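Local coordinates for protein (triosephosphate isomerase) (Thermotoga maritima, PDB 1B9B), which catalyses, as a triosephosphate isomerase, the interconversion of dihydroxyacetone phosphate and glyceraldehyde 3-phosphate in a thermophilic bacterium, at residues 6-11 with 38-43; 25-30 with 241-246; 143-148 with 188-193; 158-163 with 201-206. All coordinates share one frame; numbering follows the deposited sequence.

Contact 1: 6-11 with 38-43; sequences ILAGNW and EIVVCP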
loop_
_atom_site.group_PDB
_atom_site.type_symbol
_atom_site.label_atom_id
_atom_site.label_comp_id
_atom_site.label_asym_id
_atom_site.label_seq_id
_atom_site.Cartn_x
_atom_site.Cartn_y
_atom_site.Cartn_z
ATOM N N ILE B 6 16.967 -21.984 -25.274
ATOM C CA ILE B 6 16.514 -22.543 -23.996
ATOM C C ILE B 6 15.003 -22.734 -23.948
ATOM O O ILE B 6 14.223 -21.842 -24.310
ATOM C CB ILE B 6 16.895 -21.650 -22.780
ATOM C CG1 ILE B 6 18.410 -21.565 -22.624
ATOM C CG2 ILE B 6 16.308 -22.237 -21.509
ATOM C CD1 ILE B 6 18.853 -20.607 -21.545
ATOM N N LEU B 7 14.607 -23.916 -23.491
ATOM C CA LEU B 7 13.205 -24.263 -23.352
ATOM C C LEU B 7 13.005 -24.588 -21.875
ATOM O O LEU B 7 13.530 -25.582 -21.366
ATOM C CB LEU B 7 12.879 -25.478 -24.213
ATOM C CG LEU B 7 11.439 -25.966 -24.125
ATOM C CD1 LEU B 7 10.474 -24.912 -24.650
ATOM C CD2 LEU B 7 11.334 -27.236 -24.912
ATOM N N ALA B 8 12.252 -23.742 -21.183
ATOM C CA ALA B 8 12.025 -23.937 -19.763
ATOM C C ALA B 8 10.567 -24.164 -19.436
ATOM O O ALA B 8 9.683 -23.536 -20.025
ATOM C CB ALA B 8 12.546 -22.734 -18.995
ATOM N N GLY B 9 10.326 -25.061 -18.483
ATOM C CA GLY B 9 8.968 -25.369 -18.074
ATOM C C GLY B 9 8.653 -24.958 -16.648
ATOM O O GLY B 9 9.233 -25.471 -15.684
ATOM N N ASN B 10 7.721 -24.025 -16.513
ATOM C CA ASN B 10 7.319 -23.540 -15.205
ATOM C C ASN B 10 6.047 -24.270 -14.810
ATOM O O ASN B 10 4.941 -23.819 -15.122
ATOM C CB ASN B 10 7.091 -22.022 -15.264
ATOM C CG ASN B 10 6.502 -21.468 -13.981
ATOM O OD1 ASN B 10 6.839 -21.924 -12.894
ATOM N ND2 ASN B 10 5.628 -20.474 -14.103
ATOM N N TRP B 11 6.206 -25.405 -14.132
ATOM C CA TRP B 11 5.055 -26.206 -13.713
ATOM C C TRP B 11 4.080 -25.399 -12.870
ATOM O O TRP B 11 2.869 -25.611 -12.940
ATOM C CB TRP B 11 5.491 -27.431 -12.900
ATOM C CG TRP B 11 6.360 -28.423 -13.623
ATOM C CD1 TRP B 11 6.962 -28.263 -14.841
ATOM C CD2 TRP B 11 6.838 -29.668 -13.104
ATOM N NE1 TRP B 11 7.796 -29.325 -15.104
ATOM C CE2 TRP B 11 7.739 -30.201 -14.053
ATOM C CE3 TRP B 11 6.597 -30.383 -11.924
ATOM C CZ2 TRP B 11 8.404 -31.421 -13.854
ATOM C CZ3 TRP B 11 7.257 -31.598 -11.728
ATOM C CH2 TRP B 11 8.152 -32.100 -12.689
ATOM N N GLU B 38 19.217 -26.305 -24.081
ATOM C CA GLU B 38 18.834 -26.700 -22.739
ATOM C C GLU B 38 17.364 -26.754 -22.427
ATOM O O GLU B 38 16.616 -25.811 -22.690
ATOM C CB GLU B 38 19.524 -25.793 -21.731
ATOM C CG GLU B 38 21.006 -25.737 -21.953
ATOM C CD GLU B 38 21.702 -24.884 -20.943
ATOM O OE1 GLU B 38 21.824 -25.330 -19.787
ATOM O OE2 GLU B 38 22.118 -23.763 -21.303
ATOM N N ILE B 39 16.956 -27.888 -21.866
ATOM C CA ILE B 39 15.576 -28.083 -21.459
ATOM C C ILE B 39 15.652 -27.950 -19.941
ATOM O O ILE B 39 16.500 -28.571 -19.296
ATOM C CB ILE B 39 15.031 -29.498 -21.818
ATOM C CG1 ILE B 39 15.572 -29.968 -23.170
ATOM C CG2 ILE B 39 13.512 -29.461 -21.878
ATOM C CD1 ILE B 39 16.996 -30.496 -23.114
ATOM N N VAL B 40 14.785 -27.123 -19.375
ATOM C CA VAL B 40 14.781 -26.916 -17.939
ATOM C C VAL B 40 13.402 -27.191 -17.386
ATOM O O VAL B 40 12.398 -26.705 -17.910
ATOM C CB VAL B 40 15.194 -25.462 -17.583
ATOM C CG1 VAL B 40 14.863 -25.161 -16.127
ATOM C CG2 VAL B 40 16.688 -25.270 -17.828
ATOM N N VAL B 41 13.362 -27.988 -16.326
ATOM C CA VAL B 41 12.108 -28.323 -15.670
ATOM C C VAL B 41 12.106 -27.618 -14.314
ATOM O O VAL B 41 13.129 -27.597 -13.620
ATOM C CB VAL B 41 11.982 -29.845 -15.481
ATOM C CG1 VAL B 41 11.915 -30.529 -16.838
ATOM C CG2 VAL B 41 13.171 -30.367 -14.700
ATOM N N CYS B 42 10.969 -27.032 -13.946
ATOM C CA CYS B 42 10.866 -26.314 -12.680
ATOM C C CYS B 42 9.714 -26.783 -11.799
ATOM O O CYS B 42 8.621 -26.205 -11.819
ATOM C CB CYS B 42 10.723 -24.815 -12.939
ATOM S SG CYS B 42 12.102 -24.111 -13.842
ATOM N N PRO B 43 9.943 -27.843 -11.014
ATOM C CA PRO B 43 8.915 -28.386 -10.120
ATOM C C PRO B 43 8.817 -27.589 -8.817
ATOM O O PRO B 43 9.702 -26.791 -8.512
ATOM C CB PRO B 43 9.391 -29.817 -9.889
ATOM C CG PRO B 43 10.881 -29.678 -9.932
ATOM C CD PRO B 43 11.105 -28.749 -11.097
#
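Three regular backbone hydrogen bonds hold strands 6-10 and 38-42 together, their axes 4.6 Å apart and running 10° from parallel. Leu7 is gripped at both its backbone ends: its N reaches Glu38 O at 2.9 Å, almost straight at hydrogen (178°) and nearly along the C=O axis, while its O accepts from Val40 N at 2.8 Å in the carbonyl plane. Gly9 N then donates to Val40 O at 2.7 Å. On the barrel-interior face, Ala8 CB meets Val40 CB at 4.1 Å. On the outward face, covered by helix 242-251, Leu7 CG is anti to its backbone N and Leu7 CD2 meets Ile39 CG2 at 4.3 Å.

Pairing loosens toward the C-terminal end. The bond from Cys42 N to Gly9 O is weak because it is bent, and that from Trp11 N to Cys42 O is weak and long at 3.4 Å. Here side-chain contact takes over. With Trp11 CG anti to the carbonyl carbon, beside the backbone N, Pro43 CB lies over the six-membered ring, 3.7 Å from its centroid and 28° off the normal, a CH-pi contact, with Cys42 O over the same face. Asn10 ND2 is hydrogen-bonded to Thr76 OG1 of the second subunit. Every residue is buried, so the looser end is not a solvent edge. With helix 17-30 between them, the strands form the first beta-alpha-beta unit of a TIM barrel.

Contact 2: 25-30 with 241-246; sequences SLLVNE and ESFIEL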
loop_
_atom_site.group_PDB
_atom_site.type_symbol
_atom_site.label_atom_id
_atom_site.label_comp_id
_atom_site.label_asym_id
_atom_site.label_seq_id
_atom_site.Cartn_x
_atom_site.Cartn_y
_atom_site.Cartn_z
ATOM N N SER B 25 11.085 -39.021 -15.420
ATOM C CA SER B 25 11.746 -40.194 -15.991
ATOM C C SER B 25 11.374 -40.302 -17.469
ATOM O O SER B 25 12.240 -40.498 -18.327
ATOM C CB SER B 25 11.310 -41.461 -15.255
ATOM O OG SER B 25 11.637 -41.377 -13.882
ATOM N N LEU B 26 10.079 -40.179 -17.751
ATOM C CA LEU B 26 9.568 -40.226 -19.114
ATOM C C LEU B 26 10.486 -39.389 -20.005
ATOM O O LEU B 26 11.051 -39.878 -20.987
ATOM C CB LEU B 26 8.138 -39.666 -19.141
ATOM C CG LEU B 26 7.550 -39.157 -20.460
ATOM C CD1 LEU B 26 7.620 -40.241 -21.513
ATOM C CD2 LEU B 26 6.113 -38.723 -20.240
ATOM N N LEU B 27 10.647 -38.128 -19.628
ATOM C CA LEU B 27 11.482 -37.205 -20.365
ATOM C C LEU B 27 12.945 -37.609 -20.403
ATOM O O LEU B 27 13.549 -37.626 -21.467
ATOM C CB LEU B 27 11.347 -35.807 -19.766
ATOM C CG LEU B 27 10.064 -35.072 -20.148
ATOM C CD1 LEU B 27 8.886 -36.024 -20.080
ATOM C CD2 LEU B 27 9.863 -33.884 -19.238
ATOM N N VAL B 28 13.522 -37.940 -19.254
ATOM C CA VAL B 28 14.936 -38.303 -19.228
ATOM C C VAL B 28 15.316 -39.220 -20.385
ATOM O O VAL B 28 16.451 -39.189 -20.861
ATOM C CB VAL B 28 15.334 -38.990 -17.902
ATOM C CG1 VAL B 28 16.805 -39.359 -17.934
ATOM C CG2 VAL B 28 15.057 -38.064 -16.729
ATOM N N ASN B 29 14.358 -40.020 -20.845
ATOM C CA ASN B 29 14.595 -40.951 -21.946
ATOM C C ASN B 29 14.149 -40.427 -23.317
ATOM O O ASN B 29 14.848 -40.633 -24.313
ATOM C CB ASN B 29 13.916 -42.289 -21.639
ATOM C CG ASN B 29 14.615 -43.051 -20.523
ATOM O OD1 ASN B 29 15.706 -43.591 -20.711
ATOM N ND2 ASN B 29 13.994 -43.085 -19.350
ATOM N N GLU B 30 12.996 -39.757 -23.370
ATOM C CA GLU B 30 12.491 -39.188 -24.627
ATOM C C GLU B 30 13.527 -38.227 -25.215
ATOM O O GLU B 30 14.004 -38.418 -26.331
ATOM C CB GLU B 30 11.182 -38.426 -24.391
ATOM C CG GLU B 30 10.029 -39.280 -23.900
ATOM C CD GLU B 30 9.533 -40.238 -24.954
ATOM O OE1 GLU B 30 10.359 -41.022 -25.460
ATOM O OE2 GLU B 30 8.325 -40.210 -25.278
ATOM N N GLU B 241 2.798 -33.943 -22.217
ATOM C CA GLU B 241 3.918 -34.425 -23.025
ATOM C C GLU B 241 4.143 -33.443 -24.165
ATOM O O GLU B 241 5.164 -33.503 -24.858
ATOM C CB GLU B 241 3.633 -35.814 -23.615
ATOM C CG GLU B 241 3.263 -36.901 -22.611
ATOM C CD GLU B 241 1.773 -36.918 -22.273
ATOM O OE1 GLU B 241 1.017 -36.082 -22.824
ATOM O OE2 GLU B 241 1.360 -37.772 -21.456
ATOM N N SER B 242 3.172 -32.548 -24.362
ATOM C CA SER B 242 3.261 -31.540 -25.411
ATOM C C SER B 242 4.581 -30.797 -25.221
ATOM O O SER B 242 5.128 -30.217 -26.157
ATOM C CB SER B 242 2.081 -30.575 -25.319
ATOM O OG SER B 242 2.026 -29.991 -24.038
ATOM N N PHE B 243 5.083 -30.834 -23.993
ATOM C CA PHE B 243 6.351 -30.208 -23.664
ATOM C C PHE B 243 7.421 -30.912 -24.492
ATOM O O PHE B 243 8.308 -30.273 -25.059
ATOM C CB PHE B 243 6.659 -30.388 -22.178
ATOM C CG PHE B 243 7.959 -29.767 -21.749
ATOM C CD1 PHE B 243 8.062 -28.388 -21.567
ATOM C CD2 PHE B 243 9.088 -30.557 -21.543
ATOM C CE1 PHE B 243 9.273 -27.807 -21.187
ATOM C CE2 PHE B 243 10.305 -29.984 -21.163
ATOM C CZ PHE B 243 10.397 -28.608 -20.985
ATOM N N ILE B 244 7.322 -32.238 -24.565
ATOM C CA ILE B 244 8.276 -33.050 -25.324
ATOM C C ILE B 244 8.150 -32.751 -26.820
ATOM O O ILE B 244 9.073 -33.001 -27.598
ATOM C CB ILE B 244 8.028 -34.559 -25.102
ATOM C CG1 ILE B 244 7.687 -34.824 -23.632
ATOM C CG2 ILE B 244 9.272 -35.348 -25.500
ATOM C CD1 ILE B 244 7.262 -36.255 -23.336
ATOM N N GLU B 245 6.995 -32.220 -27.208
ATOM C CA GLU B 245 6.732 -31.864 -28.594
ATOM C C GLU B 245 7.519 -30.586 -28.879
ATOM O O GLU B 245 8.348 -30.535 -29.792
ATOM C CB GLU B 245 5.235 -31.611 -28.774
ATOM C CG GLU B 245 4.697 -31.909 -30.164
ATOM C CD GLU B 245 3.197 -31.666 -30.268
ATOM O OE1 GLU B 245 2.448 -32.166 -29.398
ATOM O OE2 GLU B 245 2.769 -30.980 -31.224
ATOM N N LEU B 246 7.246 -29.558 -28.078
ATOM C CA LEU B 246 7.920 -28.271 -28.197
ATOM C C LEU B 246 9.416 -28.501 -28.283
ATOM O O LEU B 246 10.095 -27.914 -29.117
ATOM C CB LEU B 246 7.635 -27.414 -26.971
ATOM C CG LEU B 246 6.177 -27.070 -26.713
ATOM C CD1 LEU B 246 6.041 -26.390 -25.362
ATOM C CD2 LEU B 246 5.680 -26.178 -27.823
#
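Helix 25-30 and helix 242-246 run side by side in the same general direction, their short axes 11.1 Å apart at closest and crossing at -26°. The nearest backbone pair is Leu27 with Ile244, whose CA atoms lie 7.2 Å apart, so contact is made by side chains reaching across, and no hydrogen bond spans the two segments.

Ile244 is the hub. Its chain is extended beyond CG1, which sends CD1 toward the partner helix, where it meets Leu27 CD1 at 3.6 Å and Leu26 CG at 4.1 Å, crossing both leucines obliquely. Its other branch, CG2, touches Glu30 CB at 3.8 Å, so the aliphatic base of this exposed glutamate lies against the isoleucine. Deeper in, Leu27 CD2 approaches Phe243 CD2 at 4.1 Å, the two side chains crossing at about a right angle. At the surface, Leu26 CD2 touches Glu241 CG at 4.1 Å, again with apolar atoms only.

Leu27 also touches Ile60, and Ile244 touches Leu31. Helix 17-30 follows strand 6-10, and helix 242-251 follows strand 231-234, the neighbour of 6-10 in the sheet; on its far flank helix 17-30 meets helix 48-55 through Ser25 and Val28.

Contact 3: 143-148 with 188-193; sequences VVEKQV and HAFIRK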
loop_
_atom_site.group_PDB
_atom_site.type_symbol
_atom_site.label_atom_id
_atom_site.label_comp_id
_atom_site.label_asym_id
_atom_site.label_seq_id
_atom_site.Cartn_x
_atom_site.Cartn_y
_atom_site.Cartn_z
ATOM N N VAL B 143 7.586 0.132 -19.392
ATOM C CA VAL B 143 7.319 -0.833 -18.336
ATOM C C VAL B 143 8.445 -1.855 -18.411
ATOM O O VAL B 143 9.048 -2.202 -17.403
ATOM C CB VAL B 143 5.956 -1.551 -18.514
ATOM C CG1 VAL B 143 5.928 -2.817 -17.684
ATOM C CG2 VAL B 143 4.824 -0.636 -18.081
ATOM N N VAL B 144 8.742 -2.324 -19.613
ATOM C CA VAL B 144 9.814 -3.297 -19.761
ATOM C C VAL B 144 11.174 -2.709 -19.390
ATOM O O VAL B 144 11.951 -3.352 -18.676
ATOM C CB VAL B 144 9.867 -3.876 -21.200
ATOM C CG1 VAL B 144 11.205 -4.534 -21.457
ATOM C CG2 VAL B 144 8.777 -4.905 -21.365
ATOM N N GLU B 145 11.457 -1.493 -19.859
ATOM C CA GLU B 145 12.738 -0.860 -19.554
ATOM C C GLU B 145 12.933 -0.684 -18.051
ATOM O O GLU B 145 14.000 -0.991 -17.512
ATOM C CB GLU B 145 12.862 0.497 -20.245
ATOM C CG GLU B 145 14.173 1.189 -19.937
ATOM C CD GLU B 145 14.386 2.437 -20.748
ATOM O OE1 GLU B 145 13.710 2.592 -21.782
ATOM O OE2 GLU B 145 15.243 3.264 -20.364
ATOM N N LYS B 146 11.908 -0.189 -17.370
ATOM C CA LYS B 146 12.009 -0.012 -15.935
ATOM C C LYS B 146 12.376 -1.329 -15.256
ATOM O O LYS B 146 13.272 -1.373 -14.411
ATOM C CB LYS B 146 10.692 0.496 -15.356
ATOM C CG LYS B 146 10.688 0.459 -13.845
ATOM C CD LYS B 146 9.399 0.973 -13.261
ATOM C CE LYS B 146 9.327 0.669 -11.772
ATOM N NZ LYS B 146 10.545 1.133 -11.050
ATOM N N GLN B 147 11.684 -2.402 -15.638
ATOM C CA GLN B 147 11.926 -3.716 -15.049
ATOM C C GLN B 147 13.295 -4.270 -15.390
ATOM O O GLN B 147 13.898 -4.974 -14.579
ATOM C CB GLN B 147 10.842 -4.704 -15.484
ATOM C CG GLN B 147 9.430 -4.192 -15.232
ATOM C CD GLN B 147 8.347 -5.217 -15.530
ATOM O OE1 GLN B 147 8.330 -5.826 -16.597
ATOM N NE2 GLN B 147 7.428 -5.399 -14.587
ATOM N N VAL B 148 13.797 -3.963 -16.581
ATOM C CA VAL B 148 15.110 -4.472 -16.960
ATOM C C VAL B 148 16.209 -3.686 -16.246
ATOM O O VAL B 148 17.168 -4.267 -15.719
ATOM C CB VAL B 148 15.324 -4.406 -18.478
ATOM C CG1 VAL B 148 16.711 -4.924 -18.831
ATOM C CG2 VAL B 148 14.277 -5.251 -19.166
ATOM N N HIS B 188 11.303 -7.993 -27.892
ATOM C CA HIS B 188 12.588 -8.657 -27.690
ATOM C C HIS B 188 13.728 -7.862 -28.302
ATOM O O HIS B 188 14.832 -7.839 -27.765
ATOM C CB HIS B 188 12.585 -10.061 -28.309
ATOM C CG HIS B 188 11.870 -11.093 -27.489
ATOM N ND1 HIS B 188 12.483 -12.251 -27.055
ATOM C CD2 HIS B 188 10.590 -11.156 -27.045
ATOM C CE1 HIS B 188 11.613 -12.979 -26.379
ATOM N NE2 HIS B 188 10.458 -12.338 -26.358
ATOM N N ALA B 189 13.464 -7.218 -29.431
ATOM C CA ALA B 189 14.488 -6.430 -30.110
ATOM C C ALA B 189 14.845 -5.185 -29.301
ATOM O O ALA B 189 16.006 -4.772 -29.251
ATOM C CB ALA B 189 14.005 -6.036 -31.487
ATOM N N PHE B 190 13.827 -4.593 -28.681
ATOM C CA PHE B 190 13.984 -3.410 -27.844
ATOM C C PHE B 190 14.855 -3.769 -26.640
ATOM O O PHE B 190 15.922 -3.190 -26.419
ATOM C CB PHE B 190 12.611 -2.961 -27.369
ATOM C CG PHE B 190 12.647 -1.914 -26.313
ATOM C CD1 PHE B 190 13.050 -0.623 -26.608
ATOM C CD2 PHE B 190 12.250 -2.214 -25.019
ATOM C CE1 PHE B 190 13.055 0.360 -25.627
ATOM C CE2 PHE B 190 12.250 -1.237 -24.029
ATOM C CZ PHE B 190 12.653 0.052 -24.334
ATOM N N ILE B 191 14.377 -4.736 -25.868
ATOM C CA ILE B 191 15.077 -5.221 -24.691
ATOM C C ILE B 191 16.530 -5.510 -25.035
ATOM O O ILE B 191 17.401 -5.466 -24.166
ATOM C CB ILE B 191 14.415 -6.522 -24.161
ATOM C CG1 ILE B 191 13.011 -6.203 -23.659
ATOM C CG2 ILE B 191 15.265 -7.163 -23.068
ATOM C CD1 ILE B 191 12.285 -7.380 -23.077
ATOM N N ARG B 192 16.807 -5.795 -26.301
ATOM C CA ARG B 192 18.180 -6.107 -26.667
ATOM C C ARG B 192 18.962 -4.867 -27.033
ATOM O O ARG B 192 20.188 -4.832 -26.890
ATOM C CB ARG B 192 18.229 -7.112 -27.818
ATOM C CG ARG B 192 19.595 -7.742 -27.976
ATOM C CD ARG B 192 19.595 -8.773 -29.082
ATOM N NE ARG B 192 18.656 -9.852 -28.807
ATOM C CZ ARG B 192 18.909 -10.873 -28.000
ATOM N NH1 ARG B 192 20.085 -10.962 -27.386
ATOM N NH2 ARG B 192 17.978 -11.799 -27.796
ATOM N N LYS B 193 18.261 -3.845 -27.507
ATOM C CA LYS B 193 18.945 -2.616 -27.869
ATOM C C LYS B 193 19.282 -1.952 -26.551
ATOM O O LYS B 193 20.389 -1.438 -26.373
ATOM C CB LYS B 193 18.044 -1.705 -28.701
ATOM C CG LYS B 193 18.776 -0.509 -29.304
ATOM C CD LYS B 193 17.816 0.462 -29.975
ATOM C CE LYS B 193 16.816 1.024 -28.969
ATOM N NZ LYS B 193 15.840 1.961 -29.595
#
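Helices 143-148 and 188-193 pass with their short axes 10.5 Å apart, crossing at -43°, and come nearest at Glu145 and Ile191, whose CA atoms are 7.1 Å apart. Val144 and Ile191 carry the buried centre. Val144 CG1, anti to the backbone N, meets Ile191 CG1 at 3.3 Å and CD1 at 3.4 Å. The isoleucine chain is anti at chi2 (-178°), so its tip comes closer to the partner helix than its CB direction alone suggests, and the two side chains cross at about a right angle. A looser contact, Val148 CG2 to Ile191 CG2 at 4.5 Å, continues the apolar line one turn on.

Phe190 flanks this core. The edge of its ring, near the ring plane, receives Val144 CG1 (4.3 Å from CE2) and Glu145 OE1 (3.8 Å from CZ). The carboxylate and ring planes are 50° apart. The other carboxylate oxygen, Glu145 OE2, forms a salt bridge with Arg149 NE, one turn further along the same helix. The ring of Phe141 makes an edge-to-face contact with Phe190.

Glu145 and Lys146 also pack on the third subunit, while Val148 and Ile191 both reach Val128 of strand 123-128. Two neighbouring helices packed on each other and, through Val148 and Ile191, on strand 123-128 belong to the outer layer of a TIM barrel.

Contact 4: 158-163 with 201-206; sequences EEAKRV and EETAGS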
loop_
_atom_site.group_PDB
_atom_site.type_symbol
_atom_site.label_atom_id
_atom_site.label_comp_id
_atom_site.label_asym_id
_atom_site.label_seq_id
_atom_site.Cartn_x
_atom_site.Cartn_y
_atom_site.Cartn_z
ATOM N N GLU B 158 30.158 -8.810 -16.813
ATOM C CA GLU B 158 30.301 -10.247 -16.564
ATOM C C GLU B 158 29.032 -10.921 -16.046
ATOM O O GLU B 158 28.534 -11.871 -16.641
ATOM C CB GLU B 158 31.434 -10.503 -15.564
ATOM C CG GLU B 158 32.749 -10.980 -16.171
ATOM C CD GLU B 158 33.194 -10.138 -17.349
ATOM O OE1 GLU B 158 32.719 -10.397 -18.477
ATOM O OE2 GLU B 158 34.011 -9.214 -17.142
ATOM N N GLU B 159 28.524 -10.432 -14.923
ATOM C CA GLU B 159 27.326 -10.989 -14.311
ATOM C C GLU B 159 26.113 -10.853 -15.219
ATOM O O GLU B 159 25.267 -11.746 -15.281
ATOM C CB GLU B 159 27.067 -10.285 -12.977
ATOM C CG GLU B 159 28.155 -10.539 -11.952
ATOM C CD GLU B 159 28.140 -9.544 -10.819
ATOM O OE1 GLU B 159 27.429 -8.520 -10.919
ATOM O OE2 GLU B 159 28.856 -9.784 -9.826
ATOM N N ALA B 160 26.047 -9.727 -15.924
ATOM C CA ALA B 160 24.950 -9.431 -16.832
ATOM C C ALA B 160 24.777 -10.491 -17.910
ATOM O O ALA B 160 23.651 -10.839 -18.270
ATOM C CB ALA B 160 25.172 -8.084 -17.467
ATOM N N LYS B 161 25.886 -11.005 -18.427
ATOM C CA LYS B 161 25.832 -12.019 -19.470
ATOM C C LYS B 161 25.153 -13.303 -18.999
ATOM O O LYS B 161 24.464 -13.979 -19.772
ATOM C CB LYS B 161 27.244 -12.332 -19.976
ATOM C CG LYS B 161 27.943 -11.130 -20.593
ATOM C CD LYS B 161 28.854 -11.520 -21.754
ATOM C CE LYS B 161 30.063 -12.328 -21.307
ATOM N NZ LYS B 161 31.027 -11.511 -20.524
ATOM N N ARG B 162 25.336 -13.627 -17.726
ATOM C CA ARG B 162 24.761 -14.834 -17.151
ATOM C C ARG B 162 23.252 -14.758 -16.946
ATOM O O ARG B 162 22.583 -15.781 -16.843
ATOM C CB ARG B 162 25.446 -15.148 -15.829
ATOM C CG ARG B 162 26.918 -15.482 -15.964
ATOM C CD ARG B 162 27.589 -15.420 -14.609
ATOM N NE ARG B 162 26.838 -16.190 -13.621
ATOM C CZ ARG B 162 26.992 -16.080 -12.304
ATOM N NH1 ARG B 162 27.876 -15.223 -11.806
ATOM N NH2 ARG B 162 26.255 -16.822 -11.486
ATOM N N VAL B 163 22.707 -13.554 -16.887
ATOM C CA VAL B 163 21.273 -13.417 -16.697
ATOM C C VAL B 163 20.506 -13.889 -17.938
ATOM O O VAL B 163 21.037 -13.883 -19.054
ATOM C CB VAL B 163 20.910 -11.946 -16.381
ATOM C CG1 VAL B 163 19.420 -11.795 -16.151
ATOM C CG2 VAL B 163 21.670 -11.501 -15.150
ATOM N N GLU B 201 27.495 -4.165 -27.034
ATOM C CA GLU B 201 27.038 -5.082 -28.067
ATOM C C GLU B 201 27.285 -6.517 -27.652
ATOM O O GLU B 201 26.372 -7.339 -27.656
ATOM C CB GLU B 201 27.763 -4.801 -29.385
ATOM C CG GLU B 201 27.254 -3.581 -30.145
ATOM C CD GLU B 201 25.790 -3.712 -30.565
ATOM O OE1 GLU B 201 25.407 -4.773 -31.116
ATOM O OE2 GLU B 201 25.022 -2.747 -30.353
ATOM N N GLU B 202 28.528 -6.813 -27.290
ATOM C CA GLU B 202 28.890 -8.155 -26.877
ATOM C C GLU B 202 27.918 -8.713 -25.856
ATOM O O GLU B 202 27.387 -9.804 -26.025
ATOM C CB GLU B 202 30.298 -8.173 -26.289
ATOM C CG GLU B 202 30.610 -9.450 -25.518
ATOM C CD GLU B 202 32.037 -9.506 -25.010
ATOM O OE1 GLU B 202 32.840 -8.620 -25.374
ATOM O OE2 GLU B 202 32.356 -10.446 -24.250
ATOM N N THR B 203 27.688 -7.959 -24.790
ATOM C CA THR B 203 26.786 -8.398 -23.739
ATOM C C THR B 203 25.363 -8.641 -24.223
ATOM O O THR B 203 24.813 -9.724 -24.027
ATOM C CB THR B 203 26.768 -7.384 -22.585
ATOM O OG1 THR B 203 28.073 -7.325 -21.996
ATOM C CG2 THR B 203 25.770 -7.799 -21.524
ATOM N N ALA B 204 24.769 -7.644 -24.864
ATOM C CA ALA B 204 23.398 -7.770 -25.347
ATOM C C ALA B 204 23.213 -8.988 -26.248
ATOM O O ALA B 204 22.105 -9.500 -26.404
ATOM C CB ALA B 204 22.978 -6.490 -26.083
ATOM N N GLY B 205 24.301 -9.463 -26.834
ATOM C CA GLY B 205 24.192 -10.606 -27.714
ATOM C C GLY B 205 24.332 -11.920 -26.985
ATOM O O GLY B 205 23.980 -12.973 -27.516
ATOM N N SER B 206 24.841 -11.866 -25.762
ATOM C CA SER B 206 25.040 -13.076 -24.975
ATOM C C SER B 206 23.817 -13.441 -24.151
ATOM O O SER B 206 23.556 -14.610 -23.881
ATOM C CB SER B 206 26.243 -12.895 -24.046
ATOM O OG SER B 206 27.416 -12.587 -24.784
#
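Apolar contact is sparse here. Ala160 CB touches Thr203 CG2 at 4.1 Å, on the buried side of two helices, 158-162 and 201-206, whose short axes come within 8.7 Å and run 25° from parallel. The same methyl, Thr203 CG2, meets Lys161 CG at 4.1 Å, the two side chains crossing at about a right angle.

Most of the remaining contact is the aliphatic lysine chain against polar neighbours. Lys161 is bent at chi2, chi3 and chi4, which folds it along the interface: its CD lies 3.5 Å from Ser206 OG and also packs on Ser206 CB. These are packing contacts, and no hydrogen bond joins the segments. Ser206 OG, anti to its own carbonyl carbon, instead turns back to donate to Glu202 O at 3.0 Å, approaching from above the carbonyl plane by 37°. That carbonyl also accepts from Gly205 N. Thr203 OG1 likewise has its partners outside, Asp200 and Lys157.

Charge is gathered at the lysine tip. NZ forms a salt bridge with Glu158 OE1 at 2.9 Å, one turn earlier in its own helix, and stands 4.1 Å from Glu202 OE2, beyond a salt bridge. The carboxylates of Glu158 and Glu202 are themselves near, OE1 to OE2 5.8 Å, so the ammonium between them may ease their mutual repulsion. The chemistry suggests that the ammonium of Lys161 is held mainly by Glu158, and that the residue meets the other helix through its methylenes and, at longer range, its charge.

How the contacts relate
Contact 1 lies in the barrel wall, about 8 Å from the chain centre, while contacts 2, 3 and 4 lie 15 to 18 Å out. Contacts 1 and 2 are coupled, centres 11 Å apart, by Phe243: its CE2 meets Ile39 CG2 at 3.3 Å and its CE1 meets Gly9 CA at 4.0 Å. Contacts 3 and 4, centres 14 Å apart, are joined by a probable hydrogen bond from Arg192 NH1 to Ala204 O at 2.7 Å. Contacts 2 and 3 sit on opposite sides of the chain, 32 Å between centres. The C-terminal strand ends of contact 1 face the side where TIM-barrel enzymes place their active site; contact 4 precedes strands 164-167 and 208-211.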